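TrwC protein (Escherichia coli, PDB 1QX0) is probably the relaxase of conjugative plasmid transfer, whose N-terminal domain, the part described here, binds DNA and a metal ion and probably nicks one strand at the transfer origin. Local coordinates at residues F148-S153 with H161-I166. Sequence-based numbering, arbitrary orientation.
Sequences FRHETS and HTHAVI. With ZN (zinc ion), chain D.
His150, His161 and His163 turn their rings to one face of an antiparallel beta hairpin and close on a single zinc ion, the three-histidine metal site of HUH-type relaxases. His150 ND1 lies 2.1 Å from the zinc, whereas His161 and His163 bind it through NE2, and a water completes the four ligands. The imidazoles are steeply inclined to one another: the His150 plane stands at 86° to that of His161 and at 67° to that of His163. His150 CB also sits over the face of the His161 ring, 3.6 Å from its centroid, a CH-pi contact. His161 reaches this place with CG wedged between its backbone N and carbonyl carbon (chi1 63°), which swings the ring over toward the other strand. Second-shell hydrogen bonds probably fix the turn of each ring: Tyr18 O accepts from His150 NE2, Gln159 O pairs with His161 ND1 and Asp85 OD2 with His163 ND1, while a phosphate of the bound DNA packs on His163. Farther along the same face, Val165 CG2 meets the edge of the Phe148 ring at CE1. On the opposite face Thr162 OG1 lies 3.4 Å from Arg149 CG and is hydrogen-bonded to His110 NE2; a valine here would probably leave His110 NE2 without that partner. Between the strands, His150 N donates to His161 O at 2.7 Å.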
ATOM      1  N   PHE B 148      -4.988   5.302   0.689  1.00 17.43           N
ATOM      2  CA  PHE B 148      -6.023   4.747   1.563  1.00 16.75           C
ATOM      3  C   PHE B 148      -5.382   3.945   2.691  1.00 16.43           C
ATOM      4  O   PHE B 148      -4.886   2.830   2.491  1.00 15.67           O
ATOM      5  CB  PHE B 148      -7.020   3.899   0.745  1.00 16.69           C
ATOM      6  CG  PHE B 148      -7.592   4.636  -0.433  1.00 16.06           C
ATOM      7  CD1 PHE B 148      -6.959   4.586  -1.687  1.00 15.11           C
ATOM      8  CD2 PHE B 148      -8.732   5.440  -0.285  1.00 15.56           C
ATOM      9  CE1 PHE B 148      -7.481   5.295  -2.786  1.00 12.76           C
ATOM     10  CE2 PHE B 148      -9.247   6.152  -1.366  1.00 13.11           C
ATOM     11  CZ  PHE B 148      -8.594   6.091  -2.622  1.00 12.06           C
ATOM     12  N   ARG B 149      -5.370   4.540   3.877  1.00 16.92           N
ATOM     13  CA  ARG B 149      -4.784   3.902   5.051  1.00 17.60           C
ATOM     14  C   ARG B 149      -5.803   2.977   5.727  1.00 17.79           C
ATOM     15  O   ARG B 149      -6.965   3.348   5.938  1.00 17.64           O
ATOM     16  CB  ARG B 149      -4.263   4.950   6.038  1.00 17.42           C
ATOM     17  CG  ARG B 149      -3.360   4.361   7.133  1.00 19.53           C
ATOM     18  CD  ARG B 149      -3.002   5.288   8.282  1.00 18.96           C
ATOM     19  NE  ARG B 149      -4.190   5.736   8.964  1.00 21.18           N
ATOM     20  CZ  ARG B 149      -4.507   7.008   9.191  1.00 21.65           C
ATOM     21  NH1 ARG B 149      -5.636   7.280   9.819  1.00 20.79           N
ATOM     22  NH2 ARG B 149      -3.702   8.002   8.831  1.00 18.44           N
ATOM     23  N   HIS B 150      -5.344   1.773   6.067  1.00 17.98           N
ATOM     24  CA  HIS B 150      -6.181   0.721   6.631  1.00 17.61           C
ATOM     25  C   HIS B 150      -5.512   0.176   7.880  1.00 17.47           C
ATOM     26  O   HIS B 150      -4.319   0.351   8.055  1.00 16.41           O
ATOM     27  CB  HIS B 150      -6.318  -0.396   5.605  1.00 18.15           C
ATOM     28  CG  HIS B 150      -7.166  -0.031   4.422  1.00 19.97           C
ATOM     29  ND1 HIS B 150      -7.362  -0.884   3.363  1.00 23.24           N
ATOM     30  CD2 HIS B 150      -7.901   1.075   4.151  1.00 22.07           C
ATOM     31  CE1 HIS B 150      -8.174  -0.316   2.486  1.00 24.12           C
ATOM     32  NE2 HIS B 150      -8.517   0.873   2.942  1.00 21.37           N
ATOM     33  N   GLU B 151      -6.278  -0.521   8.729  1.00 17.92           N
ATOM     34  CA  GLU B 151      -5.781  -0.922  10.045  1.00 17.85           C
ATOM     35  C   GLU B 151      -5.870  -2.406  10.364  1.00 17.21           C
ATOM     36  O   GLU B 151      -5.388  -2.824  11.413  1.00 18.04           O
ATOM     37  CB  GLU B 151      -6.475  -0.102  11.161  1.00 17.78           C
ATOM     38  CG  GLU B 151      -6.363   1.404  10.986  1.00 20.16           C
ATOM     39  CD  GLU B 151      -7.088   2.212  12.066  1.00 24.62           C
ATOM     40  OE1 GLU B 151      -7.808   1.602  12.900  1.00 22.41           O
ATOM     41  OE2 GLU B 151      -6.926   3.471  12.077  1.00 25.43           O
ATOM     42  N   THR B 152      -6.488  -3.208   9.502  1.00 16.74           N
ATOM     43  CA  THR B 152      -6.729  -4.612   9.845  1.00 17.05           C
ATOM     44  C   THR B 152      -6.426  -5.586   8.729  1.00 17.32           C
ATOM     45  O   THR B 152      -6.558  -5.237   7.539  1.00 17.14           O
ATOM     46  CB  THR B 152      -8.180  -4.872  10.357  1.00 16.88           C
ATOM     47  OG1 THR B 152      -9.097  -4.774   9.266  1.00 17.61           O
ATOM     48  CG2 THR B 152      -8.665  -3.781  11.289  1.00 17.61           C
ATOM     49  N   SER B 153      -6.034  -6.808   9.123  1.00 17.00           N
ATOM     50  CA  SER B 153      -5.711  -7.847   8.164  1.00 18.03           C
ATOM     51  C   SER B 153      -6.987  -8.583   7.800  1.00 18.51           C
ATOM     52  O   SER B 153      -8.033  -8.395   8.444  1.00 19.68           O
ATOM     53  CB  SER B 153      -4.632  -8.815   8.685  1.00 17.48           C
ATOM     54  OG  SER B 153      -5.148  -9.843   9.522  1.00 18.16           O
ATOM     55  N   HIS B 161      -1.509  -0.647   7.266  1.00 15.28           N
ATOM     56  CA  HIS B 161      -1.042  -0.570   5.877  1.00 14.62           C
ATOM     57  C   HIS B 161      -1.738   0.521   5.107  1.00 14.57           C
ATOM     58  O   HIS B 161      -2.873   0.881   5.443  1.00 15.38           O
ATOM     59  CB  HIS B 161      -1.224  -1.921   5.166  1.00 13.24           C
ATOM     60  CG  HIS B 161      -2.642  -2.366   5.039  1.00 15.12           C
ATOM     61  ND1 HIS B 161      -3.321  -3.016   6.057  1.00 14.17           N
ATOM     62  CD2 HIS B 161      -3.504  -2.302   3.993  1.00 13.77           C
ATOM     63  CE1 HIS B 161      -4.536  -3.331   5.639  1.00 12.76           C
ATOM     64  NE2 HIS B 161      -4.671  -2.903   4.393  1.00 13.34           N
ATOM     65  N   THR B 162      -1.078   1.023   4.057  1.00 14.23           N
ATOM     66  CA  THR B 162      -1.666   2.042   3.180  1.00 13.22           C
ATOM     67  C   THR B 162      -1.601   1.617   1.711  1.00 13.66           C
ATOM     68  O   THR B 162      -0.549   1.227   1.224  1.00 14.38           O
ATOM     69  CB  THR B 162      -0.906   3.397   3.320  1.00 13.82           C
ATOM     70  OG1 THR B 162      -1.065   3.952   4.648  1.00 13.90           O
ATOM     71  CG2 THR B 162      -1.488   4.435   2.392  1.00 10.04           C
ATOM     72  N   HIS B 163      -2.717   1.735   1.008  1.00 13.48           N
ATOM     73  CA  HIS B 163      -2.767   1.474  -0.416  1.00 13.94           C
ATOM     74  C   HIS B 163      -2.572   2.802  -1.091  1.00 13.56           C
ATOM     75  O   HIS B 163      -3.440   3.682  -1.007  1.00 13.89           O
ATOM     76  CB  HIS B 163      -4.114   0.915  -0.843  1.00 12.55           C
ATOM     77  CG  HIS B 163      -4.460  -0.389  -0.213  1.00 15.01           C
ATOM     78  ND1 HIS B 163      -4.061  -1.598  -0.739  1.00 16.21           N
ATOM     79  CD2 HIS B 163      -5.212  -0.678   0.878  1.00 14.40           C
ATOM     80  CE1 HIS B 163      -4.540  -2.575   0.014  1.00 16.10           C
ATOM     81  NE2 HIS B 163      -5.243  -2.042   0.998  1.00 14.65           N
ATOM     82  N   ALA B 164      -1.427   2.956  -1.725  1.00 13.07           N
ATOM     83  CA  ALA B 164      -1.156   4.152  -2.500  1.00 14.12           C
ATOM     84  C   ALA B 164      -1.535   3.792  -3.919  1.00 13.59           C
ATOM     85  O   ALA B 164      -0.795   3.093  -4.604  1.00 13.57           O
ATOM     86  CB  ALA B 164       0.323   4.561  -2.391  1.00 14.17           C
ATOM     87  N   VAL B 165      -2.713   4.240  -4.334  1.00 13.26           N
ATOM     88  CA  VAL B 165      -3.184   3.972  -5.676  1.00 13.66           C
ATOM     89  C   VAL B 165      -2.692   5.095  -6.617  1.00 13.99           C
ATOM     90  O   VAL B 165      -3.214   6.208  -6.579  1.00 14.61           O
ATOM     91  CB  VAL B 165      -4.739   3.826  -5.700  1.00 13.42           C
ATOM     92  CG1 VAL B 165      -5.240   3.600  -7.116  1.00 13.68           C
ATOM     93  CG2 VAL B 165      -5.184   2.663  -4.800  1.00 13.95           C
ATOM     94  N   ILE B 166      -1.694   4.781  -7.447  1.00 13.90           N
ATOM     95  CA  ILE B 166      -1.173   5.687  -8.461  1.00 13.74           C
ATOM     96  C   ILE B 166      -2.026   5.614  -9.710  1.00 15.08           C
ATOM     97  O   ILE B 166      -2.127   4.566 -10.348  1.00 15.62           O
ATOM     98  CB  ILE B 166       0.295   5.373  -8.813  1.00 14.07           C
ATOM     99  CG1 ILE B 166       1.226   5.586  -7.598  1.00 12.49           C
ATOM    100  CG2 ILE B 166       0.753   6.265  -9.930  1.00 13.92           C
ATOM    101  CD1 ILE B 166       2.592   4.890  -7.783  1.00 13.68           C
TER
HETATM  102 ZN    ZN D 294      -6.257  -2.594   2.959  1.00 24.88          ZN
HETATM  103  O   HOH W   1      -6.014  -5.021   2.437  1.00 27.14           O